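Local coordinates for uncharacterized protein XCC1541 (Xanthomonas campestris pv. campestris, PDB 2QJW) that is of unknown function but probably acts as a hydrolase of the alpha/beta superfamily, probably using a serine nucleophile, at residues V104-A117 against I133-R145. Numbering follows the deposited sequence. Where two conformers were deposited one is given.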
loop_
_atom_site.group_PDB
_atom_site.type_symbol
_atom_site.label_atom_id
_atom_site.label_comp_id
_atom_site.label_asym_id
_atom_site.label_seq_id
_atom_site.Cartn_x
_atom_site.Cartn_y
_atom_site.Cartn_z
ATOM N N VAL A 104 8.561 -8.627 0.983
ATOM C CA VAL A 104 9.362 -8.909 2.225
ATOM C C VAL A 104 10.874 -8.907 1.935
ATOM O O VAL A 104 11.559 -9.894 2.157
ATOM C CB VAL A 104 8.858 -10.185 2.992
ATOM C CG1 VAL A 104 7.492 -9.872 3.619
ATOM C CG2 VAL A 104 8.770 -11.389 2.121
ATOM N N PRO A 105 11.411 -7.774 1.448
ATOM C CA PRO A 105 12.843 -7.697 1.146
ATOM C C PRO A 105 13.713 -7.627 2.399
ATOM O O PRO A 105 13.432 -6.816 3.248
ATOM C CB PRO A 105 12.942 -6.380 0.344
ATOM C CG PRO A 105 11.915 -5.538 0.859
ATOM C CD PRO A 105 10.752 -6.479 1.176
ATOM N N PRO A 106 14.747 -8.455 2.479
ATOM C CA PRO A 106 15.662 -8.265 3.610
ATOM C C PRO A 106 16.571 -7.074 3.342
ATOM O O PRO A 106 17.048 -6.876 2.221
ATOM C CB PRO A 106 16.473 -9.539 3.622
ATOM C CG PRO A 106 16.463 -10.009 2.263
ATOM C CD PRO A 106 15.152 -9.548 1.593
ATOM N N THR A 107 16.846 -6.272 4.355
ATOM C CA THR A 107 17.697 -5.117 4.204
ATOM C C THR A 107 19.159 -5.487 4.520
ATOM O O THR A 107 20.027 -4.778 4.086
ATOM C CB THR A 107 17.245 -3.936 5.051
ATOM O OG1 THR A 107 17.360 -4.299 6.448
ATOM C CG2 THR A 107 15.786 -3.564 4.727
ATOM N N LYS A 108 19.389 -6.572 5.263
ATOM C CA LYS A 108 20.721 -7.001 5.657
ATOM C C LYS A 108 20.952 -8.413 5.141
ATOM O O LYS A 108 20.013 -9.213 5.102
ATOM C CB LYS A 108 20.790 -7.013 7.173
ATOM C CG LYS A 108 20.417 -5.704 7.887
ATOM C CD LYS A 108 20.294 -5.913 9.415
ATOM C CE LYS A 108 19.660 -4.701 10.100
ATOM N NZ LYS A 108 19.912 -4.693 11.565
HETATM N N MSE A 109 22.193 -8.732 4.786
HETATM C CA MSE A 109 22.521 -10.036 4.228
HETATM C C MSE A 109 23.904 -10.460 4.727
HETATM O O MSE A 109 24.804 -10.660 3.922
HETATM C CB MSE A 109 22.442 -9.951 2.693
HETATM C CG MSE A 109 22.594 -11.270 1.880
HETATM SE SE MSE A 109 21.290 -12.606 2.220
HETATM C CE MSE A 109 19.673 -11.660 1.767
ATOM N N GLY A 110 24.051 -10.493 6.056
ATOM C CA GLY A 110 25.274 -10.936 6.726
ATOM C C GLY A 110 26.479 -10.234 6.155
ATOM O O GLY A 110 26.514 -8.998 6.076
ATOM N N PRO A 111 27.473 -11.004 5.689
ATOM C CA PRO A 111 28.644 -10.374 5.094
ATOM C C PRO A 111 28.451 -9.856 3.669
ATOM O O PRO A 111 29.332 -9.203 3.151
ATOM C CB PRO A 111 29.668 -11.525 5.085
ATOM C CG PRO A 111 28.824 -12.706 4.903
ATOM C CD PRO A 111 27.593 -12.475 5.677
ATOM N N LEU A 112 27.285 -10.087 3.048
ATOM C CA LEU A 112 27.038 -9.565 1.707
ATOM C C LEU A 112 26.522 -8.103 1.773
ATOM O O LEU A 112 26.127 -7.619 2.850
ATOM C CB LEU A 112 26.047 -10.439 0.904
ATOM C CG LEU A 112 26.625 -11.772 0.373
ATOM C CD1 LEU A 112 25.632 -12.570 -0.452
ATOM C CD2 LEU A 112 27.895 -11.507 -0.474
ATOM N N PRO A 113 26.596 -7.387 0.649
ATOM C CA PRO A 113 26.133 -6.007 0.667
ATOM C C PRO A 113 24.680 -5.823 1.141
ATOM O O PRO A 113 23.821 -6.700 0.928
ATOM C CB PRO A 113 26.266 -5.576 -0.790
ATOM C CG PRO A 113 27.310 -6.475 -1.360
ATOM C CD PRO A 113 27.173 -7.758 -0.656
ATOM N N ALA A 114 24.466 -4.729 1.848
ATOM C CA ALA A 114 23.140 -4.318 2.270
ATOM C C ALA A 114 22.276 -4.105 1.030
ATOM O O ALA A 114 22.754 -3.886 -0.099
ATOM C CB ALA A 114 23.227 -3.044 3.055
ATOM N N LEU A 115 20.984 -4.241 1.257
ATOM C CA LEU A 115 20.018 -4.055 0.191
ATOM C C LEU A 115 20.184 -2.704 -0.433
ATOM O O LEU A 115 20.271 -1.713 0.252
ATOM C CB LEU A 115 18.620 -4.132 0.759
ATOM C CG LEU A 115 17.407 -4.119 -0.210
ATOM C CD1 LEU A 115 17.317 -5.393 -1.093
ATOM C CD2 LEU A 115 16.154 -3.859 0.561
ATOM N N ASP A 116 20.203 -2.675 -1.781
ATOM C CA ASP A 116 20.227 -1.439 -2.563
ATOM C C ASP A 116 19.535 -1.747 -3.873
ATOM O O ASP A 116 19.353 -2.888 -4.222
ATOM C CB ASP A 116 21.655 -0.929 -2.743
ATOM C CG ASP A 116 21.740 0.513 -3.172
ATOM O OD1 ASP A 116 20.782 1.253 -3.053
ATOM O OD2 ASP A 116 22.863 0.906 -3.540
ATOM N N ALA A 117 19.217 -0.695 -4.614
ATOM C CA ALA A 117 18.461 -0.799 -5.831
ATOM C C ALA A 117 18.718 0.414 -6.731
ATOM O O ALA A 117 19.055 1.488 -6.260
ATOM C CB ALA A 117 16.967 -0.921 -5.515
ATOM N N ILE A 133 12.569 -9.957 9.275
ATOM C CA ILE A 133 12.955 -8.681 8.753
ATOM C C ILE A 133 12.044 -7.691 9.445
ATOM O O ILE A 133 10.936 -7.483 9.013
ATOM C CB ILE A 133 12.732 -8.619 7.207
ATOM C CG1 ILE A 133 13.388 -9.815 6.521
ATOM C CG2 ILE A 133 13.233 -7.248 6.685
ATOM C CD1 ILE A 133 12.826 -10.119 5.101
ATOM N N PRO A 134 12.536 -7.053 10.506
ATOM C CA PRO A 134 11.672 -6.081 11.219
ATOM C C PRO A 134 11.069 -5.058 10.278
ATOM O O PRO A 134 11.791 -4.447 9.457
ATOM C CB PRO A 134 12.650 -5.441 12.218
ATOM C CG PRO A 134 13.666 -6.506 12.502
ATOM C CD PRO A 134 13.866 -7.162 11.147
ATOM N N ALA A 135 9.783 -4.798 10.442
ATOM C CA ALA A 135 9.107 -3.826 9.572
ATOM C C ALA A 135 9.837 -2.486 9.574
ATOM O O ALA A 135 9.930 -1.797 8.549
ATOM C CB ALA A 135 7.664 -3.620 10.011
ATOM N N ALA A 136 10.357 -2.021 10.711
ATOM C CA ALA A 136 11.042 -0.755 10.806
ATOM C C ALA A 136 12.227 -0.665 9.859
ATOM O O ALA A 136 12.505 0.402 9.306
ATOM C CB ALA A 136 11.506 -0.470 12.263
ATOM N N ASP A 137 12.875 -1.789 9.610
ATOM C CA ASP A 137 14.059 -1.827 8.757
ATOM C C ASP A 137 13.644 -1.540 7.315
ATOM O O ASP A 137 14.334 -0.795 6.606
ATOM C CB ASP A 137 14.798 -3.165 8.866
ATOM C CG ASP A 137 15.510 -3.360 10.219
ATOM O OD1 ASP A 137 15.538 -2.418 11.033
ATOM O OD2 ASP A 137 16.047 -4.453 10.359
ATOM N N VAL A 138 12.533 -2.152 6.877
ATOM C CA VAL A 138 12.014 -1.922 5.501
ATOM C C VAL A 138 11.380 -0.558 5.368
ATOM O O VAL A 138 11.593 0.160 4.376
ATOM C CB VAL A 138 11.035 -3.034 5.151
ATOM C CG1 VAL A 138 10.329 -2.769 3.783
ATOM C CG2 VAL A 138 11.754 -4.375 5.099
ATOM N N ILE A 139 10.685 -0.085 6.398
ATOM C CA ILE A 139 10.158 1.247 6.427
ATOM C C ILE A 139 11.316 2.245 6.248
ATOM O O ILE A 139 11.252 3.166 5.414
ATOM C CB ILE A 139 9.394 1.544 7.752
ATOM C CG1 ILE A 139 8.079 0.726 7.711
ATOM C CG2 ILE A 139 9.214 3.070 7.933
ATOM C CD1 ILE A 139 7.463 0.466 9.125
ATOM N N ALA A 140 12.445 2.074 6.969
ATOM C CA ALA A 140 13.568 3.030 6.834
ATOM C C ALA A 140 14.186 2.990 5.422
ATOM O O ALA A 140 14.544 4.010 4.857
ATOM C CB ALA A 140 14.631 2.817 7.918
ATOM N N TRP A 141 14.343 1.798 4.866
ATOM C CA TRP A 141 14.935 1.639 3.553
ATOM C C TRP A 141 14.047 2.275 2.519
ATOM O O TRP A 141 14.514 3.037 1.635
ATOM C CB TRP A 141 15.083 0.137 3.263
ATOM C CG TRP A 141 15.889 -0.230 2.058
ATOM C CD1 TRP A 141 17.230 -0.371 1.991
ATOM C CD2 TRP A 141 15.414 -0.323 0.707
ATOM N NE1 TRP A 141 17.621 -0.607 0.698
ATOM C CE2 TRP A 141 16.507 -0.610 -0.101
ATOM C CE3 TRP A 141 14.146 -0.252 0.105
ATOM C CZ2 TRP A 141 16.385 -0.781 -1.498
ATOM C CZ3 TRP A 141 14.030 -0.434 -1.260
ATOM C CH2 TRP A 141 15.122 -0.712 -2.039
ATOM N N ALA A 142 12.733 2.015 2.605
ATOM C CA ALA A 142 11.805 2.609 1.681
ATOM C C ALA A 142 11.698 4.127 1.819
ATOM O O ALA A 142 11.610 4.874 0.830
ATOM C CB ALA A 142 10.411 1.967 1.858
ATOM N N GLN A 143 11.672 4.612 3.058
ATOM C CA GLN A 143 11.559 6.066 3.334
ATOM C C GLN A 143 12.725 6.847 2.687
ATOM O O GLN A 143 12.539 7.941 2.128
ATOM C CB GLN A 143 11.466 6.332 4.827
ATOM C CG GLN A 143 11.206 7.800 5.178
ATOM C CD GLN A 143 10.555 7.975 6.534
ATOM O OE1 GLN A 143 10.673 7.137 7.412
ATOM N NE2 GLN A 143 9.842 9.081 6.697
ATOM N N ALA A 144 13.915 6.259 2.736
ATOM C CA ALA A 144 15.126 6.930 2.195
ATOM C C ALA A 144 15.014 7.154 0.704
ATOM O O ALA A 144 15.607 8.071 0.144
ATOM C CB ALA A 144 16.383 6.095 2.531
ATOM N N ARG A 145 14.259 6.286 0.037
ATOM C CA ARG A 145 14.117 6.265 -1.405
ATOM C C ARG A 145 12.700 6.674 -1.874
ATOM O O ARG A 145 12.389 6.737 -3.072
ATOM C CB ARG A 145 14.355 4.806 -1.881
ATOM C CG ARG A 145 15.800 4.352 -1.662
ATOM C CD ARG A 145 15.955 2.850 -1.818
ATOM N NE ARG A 145 17.346 2.455 -1.603
ATOM C CZ ARG A 145 17.967 2.426 -0.427
ATOM N NH1 ARG A 145 17.329 2.693 0.718
ATOM N NH2 ARG A 145 19.269 2.115 -0.408
HETATM O O HOH W 1 16.280 -6.135 8.292
HETATM O O HOH W 2 18.336 -2.130 12.088
HETATM O O HOH W 3 17.935 2.937 -4.079
#
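In this alpha/beta-hydrolase fold the loop that leaves strand 99-103 folds over helix 135-145, and the indole of Trp141 is sandwiched between Leu115 of the loop and Arg145 of its own helix. Leu115 lies crosswise over one face, its CD2 3.5 Å from the centroid of the five-membered ring and 16° off the normal, a CH-pi contact. With CG anti to the backbone N (chi1 -170°), Trp141 carries its ring out toward Leu115. Its NE1 donates to Leu115 O at 2.9 Å, a bond in the ring plane that reaches the carbonyl from above its own plane, while Ala117 CB abuts the rim at CH2. Arg145 NH1 lies above the opposite face of the Trp141 ring, offset toward the rim; NH1 donates to Trp141 O, and NH2 forms a nearly straight salt bridge to Asp116 OD1 at 3.2 Å. That bond lies in the guanidinium plane but meets the carboxylate from above, the two planes being 79° apart. One turn before Trp141, Asp137 O receives Thr107 CG2 at 3.6 Å, and a water joins Thr107 OG1 to Asp137 OD2. A second water similarly links Lys108 NZ with Asp137 OD1; the direct approach of Lys108 NZ to Asp137 OD2, 4.1 Å, is too long for a salt bridge. Loop and helix flank strand 122-127 in sequence, and Pro105 and Val138 both pack on that strand. Val138 CG2 and Ile133 CG2 each lie 3.5 Å from Pro105 O, a buried carbonyl without a polar partner. Ile133, in the turn that leads into the helix, sets CD1 3.2 Å from Val104 O and 4.0 Å from Pro106 CB; Val104 and Ile133 both touch His156, which with Ser82 and Asp130 probably forms the catalytic triad.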